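Local structure of TrwG component of type IV secretion system (Bartonella birtlesii, 4JF8) at residues W48-Q51 with Y52-R56; F83-I86 with Y87-E90; Q126-S129 with T130-G134. The protein probably serves, as a VirB8-family component, in the assembly of a bacterial type IV secretion system. All coordinates share one frame; numbering follows the deposited sequence.

Contact 1: W48-Q51 with Y52-R56; sequences WLNQ and YVLNR. With EDO (1,2-ethanediol), chain C; EDO (1,2-ethanediol), chain D.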
ATOM      1  N   TRP A  48       3.637  -9.289   3.562  1.00  8.37           N
ATOM      2  CA  TRP A  48       3.439  -9.488   2.125  1.00  8.26           C
ATOM      3  C   TRP A  48       2.200 -10.313   1.789  1.00  8.29           C
ATOM      4  O   TRP A  48       1.462  -9.981   0.856  1.00  8.44           O
ATOM      5  CB  TRP A  48       4.700 -10.051   1.450  1.00  8.44           C
ATOM      6  CG  TRP A  48       5.766  -9.007   1.427  1.00  8.82           C
ATOM      7  CD1 TRP A  48       6.899  -8.971   2.193  1.00  9.34           C
ATOM      8  CD2 TRP A  48       5.763  -7.805   0.652  1.00  8.85           C
ATOM      9  NE1 TRP A  48       7.593  -7.817   1.939  1.00  9.80           N
ATOM     10  CE2 TRP A  48       6.916  -7.075   1.005  1.00  9.39           C
ATOM     11  CE3 TRP A  48       4.878  -7.257  -0.284  1.00  9.21           C
ATOM     12  CZ2 TRP A  48       7.201  -5.824   0.434  1.00  9.51           C
ATOM     13  CZ3 TRP A  48       5.184  -6.040  -0.849  1.00  9.55           C
ATOM     14  CH2 TRP A  48       6.327  -5.341  -0.488  1.00  9.86           C
ATOM     15  N   LEU A  49       1.950 -11.362   2.567  1.00  8.33           N
ATOM     16  CA  LEU A  49       0.761 -12.179   2.368  1.00  8.36           C
ATOM     17  C   LEU A  49      -0.508 -11.378   2.591  1.00  8.17           C
ATOM     18  O   LEU A  49      -1.478 -11.529   1.849  1.00  8.63           O
ATOM     19  CB  LEU A  49       0.796 -13.391   3.298  1.00  8.67           C
ATOM     20  CG  LEU A  49       1.892 -14.412   2.930  1.00  9.14           C
ATOM     21  CD1 LEU A  49       2.205 -15.320   4.121  1.00  9.40           C
ATOM     22  CD2 LEU A  49       1.555 -15.224   1.681  1.00  9.36           C
ATOM     23  N   ASN A  50      -0.509 -10.568   3.638  1.00  8.12           N
ATOM     24  CA  ASN A  50      -1.640  -9.695   3.916  1.00  7.97           C
ATOM     25  C   ASN A  50      -1.866  -8.709   2.767  1.00  7.85           C
ATOM     26  O   ASN A  50      -2.998  -8.517   2.296  1.00  7.97           O
ATOM     27  CB  ASN A  50      -1.387  -8.956   5.236  1.00  8.49           C
ATOM     28  CG  ASN A  50      -2.551  -8.117   5.676  1.00  8.79           C
ATOM     29  OD1 ASN A  50      -3.640  -8.645   5.917  1.00  9.25           O
ATOM     30  ND2 ASN A  50      -2.329  -6.812   5.848  1.00  8.80           N
ATOM     31  N   GLN A  51      -0.792  -8.061   2.326  1.00  7.87           N
ATOM     32  CA  GLN A  51      -0.915  -7.112   1.229  1.00  8.14           C
ATOM     33  C   GLN A  51      -1.486  -7.827   0.011  1.00  8.07           C
ATOM     34  O   GLN A  51      -2.350  -7.293  -0.698  1.00  8.08           O
ATOM     35  CB  GLN A  51       0.453  -6.543   0.882  1.00  8.90           C
ATOM     36  CG  GLN A  51       0.378  -5.507  -0.224  1.00 10.37           C
ATOM     37  CD  GLN A  51       1.692  -4.793  -0.509  1.00 11.27           C
ATOM     38  OE1 GLN A  51       2.205  -4.823  -1.626  1.00 12.35           O
ATOM     39  NE2 GLN A  51       2.244  -4.166   0.501  1.00 11.86           N
ATOM     40  N   TYR A  52      -1.031  -9.051  -0.256  1.00  8.06           N
ATOM     41  CA  TYR A  52      -1.500  -9.780  -1.413  1.00  8.15           C
ATOM     42  C   TYR A  52      -2.994 -10.084  -1.351  1.00  8.19           C
ATOM     43  O   TYR A  52      -3.729  -9.790  -2.298  1.00  8.09           O
ATOM     44  CB  TYR A  52      -0.701 -11.080  -1.602  1.00  8.29           C
ATOM     45  CG  TYR A  52      -0.951 -11.704  -2.961  1.00  8.11           C
ATOM     46  CD1 TYR A  52      -0.295 -11.199  -4.083  1.00  8.13           C
ATOM     47  CD2 TYR A  52      -1.890 -12.726  -3.150  1.00  8.28           C
ATOM     48  CE1 TYR A  52      -0.525 -11.712  -5.349  1.00  8.25           C
ATOM     49  CE2 TYR A  52      -2.121 -13.244  -4.410  1.00  8.37           C
ATOM     50  CZ  TYR A  52      -1.455 -12.721  -5.506  1.00  8.15           C
ATOM     51  OH  TYR A  52      -1.684 -13.285  -6.761  1.00  8.60           O
ATOM     52  N   VAL A  53      -3.443 -10.659  -0.246  1.00  8.14           N
ATOM     53  CA  VAL A  53      -4.837 -11.035  -0.132  1.00  8.52           C
ATOM     54  C   VAL A  53      -5.727  -9.798  -0.170  1.00  8.35           C
ATOM     55  O   VAL A  53      -6.762  -9.787  -0.841  1.00  8.29           O
ATOM     56  CB  VAL A  53      -5.094 -11.915   1.111  1.00  8.97           C
ATOM     57  CG1 VAL A  53      -6.591 -12.121   1.310  1.00  9.36           C
ATOM     58  CG2 VAL A  53      -4.407 -13.270   0.954  1.00  9.36           C
ATOM     59  N   LEU A  54      -5.347  -8.745   0.543  1.00  8.08           N
ATOM     60  CA  LEU A  54      -6.174  -7.541   0.545  1.00  8.53           C
ATOM     61  C   LEU A  54      -6.257  -6.958  -0.856  1.00  8.50           C
ATOM     62  O   LEU A  54      -7.330  -6.517  -1.294  1.00  8.72           O
ATOM     63  CB  LEU A  54      -5.629  -6.492   1.517  1.00  8.95           C
ATOM     64  CG  LEU A  54      -5.817  -6.817   3.002  1.00  9.57           C
ATOM     65  CD1 LEU A  54      -5.171  -5.737   3.850  1.00 10.19           C
ATOM     66  CD2 LEU A  54      -7.301  -6.949   3.342  1.00 10.31           C
ATOM     67  N   ASN A  55      -5.147  -6.892  -1.569  1.00  7.87           N
ATOM     68  CA  ASN A  55      -5.174  -6.249  -2.887  1.00  8.05           C
ATOM     69  C   ASN A  55      -5.845  -7.110  -3.943  1.00  8.02           C
ATOM     70  O   ASN A  55      -6.467  -6.568  -4.855  1.00  8.51           O
ATOM     71  CB  ASN A  55      -3.780  -5.805  -3.318  1.00  8.20           C
ATOM     72  CG  ASN A  55      -3.376  -4.518  -2.666  1.00  8.31           C
ATOM     73  OD1 ASN A  55      -3.696  -3.438  -3.167  1.00  9.11           O
ATOM     74  ND2 ASN A  55      -2.664  -4.596  -1.568  1.00  8.42           N
ATOM     75  N   ARG A  56      -5.769  -8.420  -3.809  1.00  7.93           N
ATOM     76  CA  ARG A  56      -6.335  -9.315  -4.819  1.00  8.00           C
ATOM     77  C   ARG A  56      -7.834  -9.516  -4.634  1.00  8.61           C
ATOM     78  O   ARG A  56      -8.582  -9.569  -5.612  1.00  9.10           O
ATOM     79  CB  ARG A  56      -5.612 -10.665  -4.805  1.00  8.08           C
ATOM     80  CG  ARG A  56      -6.191 -11.628  -5.829  1.00  8.17           C
ATOM     81  CD  ARG A  56      -5.299 -12.778  -6.158  1.00  8.21           C
ATOM     82  NE  ARG A  56      -5.962 -13.764  -7.013  1.00  8.45           N
ATOM     83  CZ  ARG A  56      -5.346 -14.685  -7.741  1.00  8.85           C
ATOM     84  NH1 ARG A  56      -4.018 -14.735  -7.822  1.00  9.32           N
ATOM     85  NH2 ARG A  56      -6.067 -15.560  -8.437  1.00  9.03           N
TER
HETATM   86  C1  EDO C 302      -9.134  -6.351  -7.130  1.00 18.37           C
HETATM   87  O1  EDO C 302      -9.586  -7.703  -7.316  1.00 17.44           O
HETATM   88  C2  EDO C 302      -7.988  -6.047  -8.055  1.00 18.32           C
HETATM   89  O2  EDO C 302      -6.886  -6.764  -7.582  1.00 16.87           O
HETATM   90  C1  EDO D 303       9.335  -4.185   3.299  0.50 19.07           C
HETATM   91  O1  EDO D 303      10.560  -3.903   3.986  0.50 20.28           O
HETATM   92  C2  EDO D 303       8.638  -5.310   4.038  0.50 18.97           C
HETATM   93  O2  EDO D 303       9.397  -6.501   3.789  0.50 19.64           O
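W48-Q51 and Y52-R56 are successive turns of helix 42-57 and meet through i to i+4 contacts along it. The helix lies against the antiparallel sheet of an NTF2-like fold, here the soluble VirB8 domain of a protein with a transmembrane helix. Backbone bonds run from the N of Y52, V53, L54 and N55 to the O of W48, L49, N50 and Q51.

Q51 O takes a second donor, N55 ND2, at 2.9 Å and nearly straight (166°). The two N55 nitrogens reach this oxygen from opposite faces of its carbonyl plane. With chi1 at -80°, N55 CG stands beside its own backbone N, which folds the amide back along the helix. The oxygen lies in the plane of that amide, whose OD1 is bonded to N67, so both ends of the group are fixed. ND2 also touches Q51 CG at 3.4 Å, while the two side-chain amides are turned 74° apart.

On another side, the methyl CD1 of L54 packs against the N50 amide, 3.6 Å from ND2. N50 and L54 both touch strand 101-112.

Y52 faces strand 164-173, its ring edge-to-face with Y169; its OH is bonded to S75 and accepts R56 NH1 at 2.9 Å, in the guanidinium plane. The W48 ring meets the steeply inclined ring of Y47 of the second subunit, placing this end of the contact at the dimer interface. There the indole NE1 donates from the ring edge to O2 of an ethanediol (chain D) at 2.9 Å.

Contact 2: F83-I86 with Y87-E90; sequences FYKI and YEGE. With EDO (1,2-ethanediol), chain C.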
ATOM      1  N   PHE A  83      -5.021 -14.516 -12.472  1.00  9.97           N
ATOM      2  CA  PHE A  83      -5.660 -13.341 -11.884  1.00  9.92           C
ATOM      3  C   PHE A  83      -6.311 -12.469 -12.965  1.00 10.32           C
ATOM      4  O   PHE A  83      -7.441 -12.007 -12.819  1.00 10.29           O
ATOM      5  CB  PHE A  83      -4.621 -12.533 -11.105  1.00 10.03           C
ATOM      6  CG  PHE A  83      -5.107 -11.191 -10.691  1.00  9.85           C
ATOM      7  CD1 PHE A  83      -6.120 -11.055  -9.754  1.00  9.92           C
ATOM      8  CD2 PHE A  83      -4.530 -10.048 -11.225  1.00 10.17           C
ATOM      9  CE1 PHE A  83      -6.565  -9.805  -9.391  1.00 10.14           C
ATOM     10  CE2 PHE A  83      -4.966  -8.794 -10.851  1.00 10.25           C
ATOM     11  CZ  PHE A  83      -5.986  -8.667  -9.946  1.00 10.04           C
ATOM     12  N   TYR A  84      -5.620 -12.283 -14.084  1.00 10.33           N
ATOM     13  CA  TYR A  84      -6.105 -11.402 -15.138  1.00 11.01           C
ATOM     14  C   TYR A  84      -7.432 -11.887 -15.671  1.00 11.41           C
ATOM     15  O   TYR A  84      -8.271 -11.070 -16.080  1.00 11.33           O
ATOM     16  CB  TYR A  84      -5.116 -11.304 -16.300  1.00 11.30           C
ATOM     17  CG  TYR A  84      -3.801 -10.609 -16.010  1.00 11.03           C
ATOM     18  CD1 TYR A  84      -3.666  -9.682 -14.977  1.00 11.29           C
ATOM     19  CD2 TYR A  84      -2.684 -10.846 -16.814  1.00 11.30           C
ATOM     20  CE1 TYR A  84      -2.471  -9.031 -14.761  1.00 11.79           C
ATOM     21  CE2 TYR A  84      -1.499 -10.201 -16.594  1.00 11.82           C
ATOM     22  CZ  TYR A  84      -1.385  -9.301 -15.556  1.00 11.90           C
ATOM     23  OH  TYR A  84      -0.162  -8.674 -15.336  1.00 14.07           O
ATOM     24  N   LYS A  85      -7.659 -13.193 -15.671  1.00 12.33           N
ATOM     25  CA  LYS A  85      -8.914 -13.727 -16.214  1.00 13.97           C
ATOM     26  C   LYS A  85     -10.132 -13.244 -15.433  1.00 13.08           C
ATOM     27  O   LYS A  85     -11.214 -13.118 -16.006  1.00 13.48           O
ATOM     28  CB  LYS A  85      -8.882 -15.252 -16.263  1.00 16.43           C
ATOM     29  CG  LYS A  85      -7.924 -15.786 -17.306  1.00 19.50           C
ATOM     30  CD  LYS A  85      -8.013 -17.293 -17.433  1.00 22.99           C
ATOM     31  CE  LYS A  85      -6.889 -17.855 -18.286  1.00 25.81           C
ATOM     32  NZ  LYS A  85      -6.452 -16.998 -19.431  1.00 28.81           N
ATOM     33  N   ILE A  86      -9.968 -12.928 -14.150  1.00 11.90           N
ATOM     34  CA  ILE A  86     -11.070 -12.363 -13.359  1.00 11.86           C
ATOM     35  C   ILE A  86     -11.588 -11.067 -13.995  1.00 11.49           C
ATOM     36  O   ILE A  86     -12.762 -10.730 -13.859  1.00 12.22           O
ATOM     37  CB  ILE A  86     -10.614 -12.100 -11.899  1.00 11.45           C
ATOM     38  CG1 ILE A  86     -10.245 -13.425 -11.211  1.00 11.90           C
ATOM     39  CG2 ILE A  86     -11.681 -11.364 -11.097  1.00 11.59           C
ATOM     40  CD1 ILE A  86      -9.596 -13.270  -9.862  1.00 12.67           C
ATOM     41  N   TYR A  87     -10.696 -10.342 -14.681  1.00 11.37           N
ATOM     42  CA  TYR A  87     -10.964  -9.048 -15.316  1.00 11.96           C
ATOM     43  C   TYR A  87     -11.000  -9.115 -16.839  1.00 13.80           C
ATOM     44  O   TYR A  87     -10.803  -8.099 -17.510  1.00 14.79           O
ATOM     45  CB  TYR A  87      -9.934  -8.001 -14.786  1.00 11.63           C
ATOM     46  CG  TYR A  87     -10.180  -7.775 -13.310  1.00 11.03           C
ATOM     47  CD1 TYR A  87     -11.209  -6.947 -12.905  1.00 11.12           C
ATOM     48  CD2 TYR A  87      -9.465  -8.452 -12.327  1.00 10.38           C
ATOM     49  CE1 TYR A  87     -11.497  -6.761 -11.566  1.00 11.00           C
ATOM     50  CE2 TYR A  87      -9.748  -8.280 -10.969  1.00 10.46           C
ATOM     51  CZ  TYR A  87     -10.788  -7.433 -10.605  1.00 10.65           C
ATOM     52  OH  TYR A  87     -11.161  -7.241  -9.293  1.00 11.26           O
ATOM     53  N   GLU A  88     -11.316 -10.289 -17.368  1.00 15.03           N
ATOM     54  CA  GLU A  88     -11.447 -10.446 -18.818  1.00 16.99           C
ATOM     55  C   GLU A  88     -12.790 -11.068 -19.138  1.00 18.71           C
ATOM     56  O   GLU A  88     -13.374 -11.795 -18.334  1.00 18.64           O
ATOM     57  CB  GLU A  88     -10.307 -11.320 -19.352  1.00 17.66           C
ATOM     58  CG  GLU A  88      -8.956 -10.606 -19.322  1.00 17.71           C
ATOM     59  CD  GLU A  88      -7.752 -11.521 -19.506  1.00 19.30           C
ATOM     60  OE1 GLU A  88      -7.911 -12.749 -19.533  1.00 21.43           O
ATOM     61  OE2 GLU A  88      -6.618 -11.018 -19.613  1.00 19.60           O
ATOM     62  N   GLY A  89     -13.269 -10.773 -20.337  1.00 21.83           N
ATOM     63  CA  GLY A  89     -14.469 -11.417 -20.857  1.00 24.59           C
ATOM     64  C   GLY A  89     -15.754 -10.727 -20.448  1.00 27.10           C
ATOM     65  O   GLY A  89     -15.738  -9.651 -19.844  1.00 26.25           O
ATOM     66  N   GLU A  90     -16.873 -11.359 -20.809  1.00 30.99           N
ATOM     67  CA  GLU A  90     -18.203 -10.811 -20.544  1.00 32.57           C
ATOM     68  C   GLU A  90     -18.503 -10.680 -19.052  1.00 32.89           C
ATOM     69  O   GLU A  90     -19.180  -9.733 -18.636  1.00 35.29           O
ATOM     70  CB  GLU A  90     -19.283 -11.682 -21.207  1.00 33.28           C
TER
HETATM   71  C1  EDO C 302      -9.134  -6.351  -7.130  1.00 18.37           C
HETATM   72  O1  EDO C 302      -9.586  -7.703  -7.316  1.00 17.44           O
HETATM   73  C2  EDO C 302      -7.988  -6.047  -8.055  1.00 18.32           C
HETATM   74  O2  EDO C 302      -6.886  -6.764  -7.582  1.00 16.87           O
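F83 and Y87 form an offset edge-to-face aromatic pair where helix 77-85 gives way to the loop before helix 93-97, the chain reversing through a type I beta turn from K85 to E88. The edge of Y87 is directed toward the face of F83: the ring planes are 61° apart, the centroids lie 5.7 Å from each other, and F83 CE1 approaches Y87 CE2 to 3.9 Å.

One face of Y87 is covered by its neighbour I86. I86 holds CG2 anti to its backbone N, and this places the methyl over the tyrosine ring, 4.0 Å from the centroid, a CH-pi contact. The two side chains run side by side in the same direction.

E88 folds back over the turn. Its CG is beside the backbone N (chi1 -71°) and the chain beyond is extended, which carries CG to 3.3 Å from Y84 O and sets OE2 against Y84 CB. The other oxygen, OE1, is near K85 CG; K85 NZ stays 4.5 Å from OE1, longer than a salt bridge.

E88 N to K85 O closes the turn, and an overlapping bond one residue earlier joins Y87 N to Y84 O; in both, the donor sits well above the carbonyl plane. F83 also packs on Y68 and T71 of helix 64-73. Beyond the aromatic pair, Y87 OH donates to O1 of an ethanediol (chain C) at 2.6 Å, while O2 of the same molecule lies at the F83 ring edge, 3.2 Å from CZ.

Contact 3: Q126-S129 with T130-G134; sequences QHDS and TGAVG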
ATOM      1  N   GLN A 126     -20.057  -8.377   0.054  1.00 11.29           N
ATOM      2  CA  GLN A 126     -20.378  -7.434  -1.011  1.00 11.10           C
ATOM      3  C   GLN A 126     -21.388  -6.412  -0.527  1.00 11.48           C
ATOM      4  O   GLN A 126     -22.409  -6.762   0.082  1.00 12.06           O
ATOM      5  CB  GLN A 126     -20.917  -8.171  -2.227  1.00 11.44           C
ATOM      6  CG  GLN A 126     -21.200  -7.259  -3.420  1.00 12.00           C
ATOM      7  CD  GLN A 126     -21.452  -8.013  -4.689  1.00 12.73           C
ATOM      8  OE1 GLN A 126     -20.768  -8.991  -4.979  1.00 14.18           O
ATOM      9  NE2 GLN A 126     -22.411  -7.555  -5.470  1.00 13.23           N
ATOM     10  N   HIS A 127     -21.073  -5.145  -0.754  1.00 11.26           N
ATOM     11  CA  HIS A 127     -21.969  -4.041  -0.451  1.00 11.92           C
ATOM     12  C   HIS A 127     -22.306  -3.368  -1.753  1.00 11.22           C
ATOM     13  O   HIS A 127     -21.436  -2.755  -2.361  1.00 10.74           O
ATOM     14  CB  HIS A 127     -21.292  -3.027   0.451  1.00 13.29           C
ATOM     15  CG  HIS A 127     -20.976  -3.539   1.810  1.00 15.55           C
ATOM     16  ND1 HIS A 127     -21.731  -3.205   2.908  1.00 17.63           N
ATOM     17  CD2 HIS A 127     -19.998  -4.360   2.255  1.00 17.04           C
ATOM     18  CE1 HIS A 127     -21.236  -3.806   3.976  1.00 18.48           C
ATOM     19  NE2 HIS A 127     -20.189  -4.514   3.608  1.00 17.72           N
ATOM     20  N   ASP A 128     -23.555  -3.460  -2.189  1.00 11.08           N
ATOM     21  CA  ASP A 128     -23.969  -2.759  -3.394  1.00 11.35           C
ATOM     22  C   ASP A 128     -24.175  -1.299  -3.031  1.00 10.94           C
ATOM     23  O   ASP A 128     -24.564  -0.966  -1.908  1.00 10.60           O
ATOM     24  CB  ASP A 128     -25.273  -3.329  -3.938  1.00 12.16           C
ATOM     25  CG  ASP A 128     -25.120  -4.743  -4.506  1.00 13.31           C
ATOM     26  OD1 ASP A 128     -24.000  -5.224  -4.663  1.00 14.24           O
ATOM     27  OD2 ASP A 128     -26.159  -5.382  -4.779  1.00 16.12           O
ATOM     28  N   SER A 129     -23.942  -0.438  -4.007  1.00 10.86           N
ATOM     29  CA  SER A 129     -24.091   1.006  -3.810  1.00 11.19           C
ATOM     30  C   SER A 129     -25.526   1.361  -3.443  1.00 11.44           C
ATOM     31  O   SER A 129     -25.767   2.383  -2.801  1.00 11.20           O
ATOM     32  CB  SER A 129     -23.662   1.781  -5.070  1.00 11.86           C
ATOM     33  OG  SER A 129     -24.393   1.437  -6.211  1.00 13.67           O
ATOM     34  N   THR A 130     -26.489   0.530  -3.843  1.00 11.19           N
ATOM     35  CA  THR A 130     -27.876   0.744  -3.479  1.00 11.78           C
ATOM     36  C   THR A 130     -28.162   0.552  -1.987  1.00 11.23           C
ATOM     37  O   THR A 130     -29.221   0.948  -1.496  1.00 11.59           O
ATOM     38  CB  THR A 130     -28.759  -0.251  -4.203  1.00 12.77           C
ATOM     39  OG1 THR A 130     -28.395  -1.582  -3.810  1.00 13.21           O
ATOM     40  CG2 THR A 130     -28.674  -0.050  -5.716  1.00 13.92           C
ATOM     41  N   GLY A 131     -27.257  -0.122  -1.288  1.00 11.00           N
ATOM     42  CA  GLY A 131     -27.437  -0.468   0.116  1.00 10.99           C
ATOM     43  C   GLY A 131     -27.719  -1.947   0.356  1.00 11.27           C
ATOM     44  O   GLY A 131     -27.721  -2.374   1.490  1.00 11.46           O
ATOM     45  N   ALA A 132     -27.964  -2.730  -0.688  1.00 11.34           N
ATOM     46  CA  ALA A 132     -28.093  -4.186  -0.509  1.00 11.81           C
ATOM     47  C   ALA A 132     -26.754  -4.753  -0.048  1.00 12.24           C
ATOM     48  O   ALA A 132     -25.689  -4.350  -0.530  1.00 12.85           O
ATOM     49  CB  ALA A 132     -28.513  -4.849  -1.796  1.00 12.17           C
ATOM     50  N   VAL A 133     -26.807  -5.666   0.914  1.00 12.60           N
ATOM     51  CA  VAL A 133     -25.600  -6.283   1.465  1.00 13.38           C
ATOM     52  C   VAL A 133     -25.681  -7.783   1.296  1.00 13.45           C
ATOM     53  O   VAL A 133     -26.700  -8.402   1.592  1.00 13.89           O
ATOM     54  CB  VAL A 133     -25.408  -5.906   2.934  1.00 14.83           C
ATOM     55  CG1 VAL A 133     -24.116  -6.511   3.476  1.00 15.95           C
ATOM     56  CG2 VAL A 133     -25.380  -4.394   3.076  1.00 15.74           C
ATOM     57  N   GLY A 134     -24.601  -8.374   0.798  1.00 13.39           N
ATOM     58  CA  GLY A 134     -24.565  -9.816   0.621  1.00 14.19           C
ATOM     59  C   GLY A 134     -24.195 -10.545   1.892  1.00 14.32           C
ATOM     60  O   GLY A 134     -23.849  -9.954   2.923  1.00 14.93           O
TER
HETATM   61  O   HOH W   1     -24.364  -2.032   0.814  1.00 34.54           O
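D128 links both arms of a tight reversal in which Q126-S129 turns back into T130-G134, and its side chain can be followed outward. CB lies 3.6 Å from T130 OG1 and equally near A132 O. CG, beside the backbone N (chi1 -69°), carries the carboxylate out from the face of the ribbon on which the Q126 side chain also stands. There OD2 rests against the A132 methyl at 3.8 Å, and OD1 uses its syn lone pair to accept Q126 NE2 at 2.9 Å. That bond is straight (179°) and in the plane of the Q126 amide, which restrains the rotation of both groups.

On the other face of the ribbon V133 lies alongside H127, with CG1 over the imidazole, 4.2 Å from its centroid. The H127-V133 pair is non-hydrogen-bonded, flanked by G134 N to Q126 O and D128 N to A132 O. A water donates to both D128 O and A132 O.

G131 N closes the type I turn on D128 O at 2.9 Å. Glycine occupies the positive-phi position (phi 107°), and the pairing of D128 with both G131 and A132 is the signature of a type I turn with a G1 beta bulge, within the hairpin connecting strands 117-128 and 137-147.

In the fold
Contacts 1 and 2 are neighbours, whereas contact 3 stands apart. The centre of contact 1 lies about 4 Å from that of the chain, against about 15 Å for contact 2 and about 22 Å for contact 3. Contacts 1 and 2 touch where R56 NE packs on F83 CD1 at 3.9 Å. One ethanediol (chain C) also bridges them, donating to N55 O and R56 O while accepting from Y87 OH; it probably comes from the crystallisation liquor. From contact 3 the nearest atoms are about 12 Å away in contact 1 and about 11 Å in contact 2, so the hairpin meets neither.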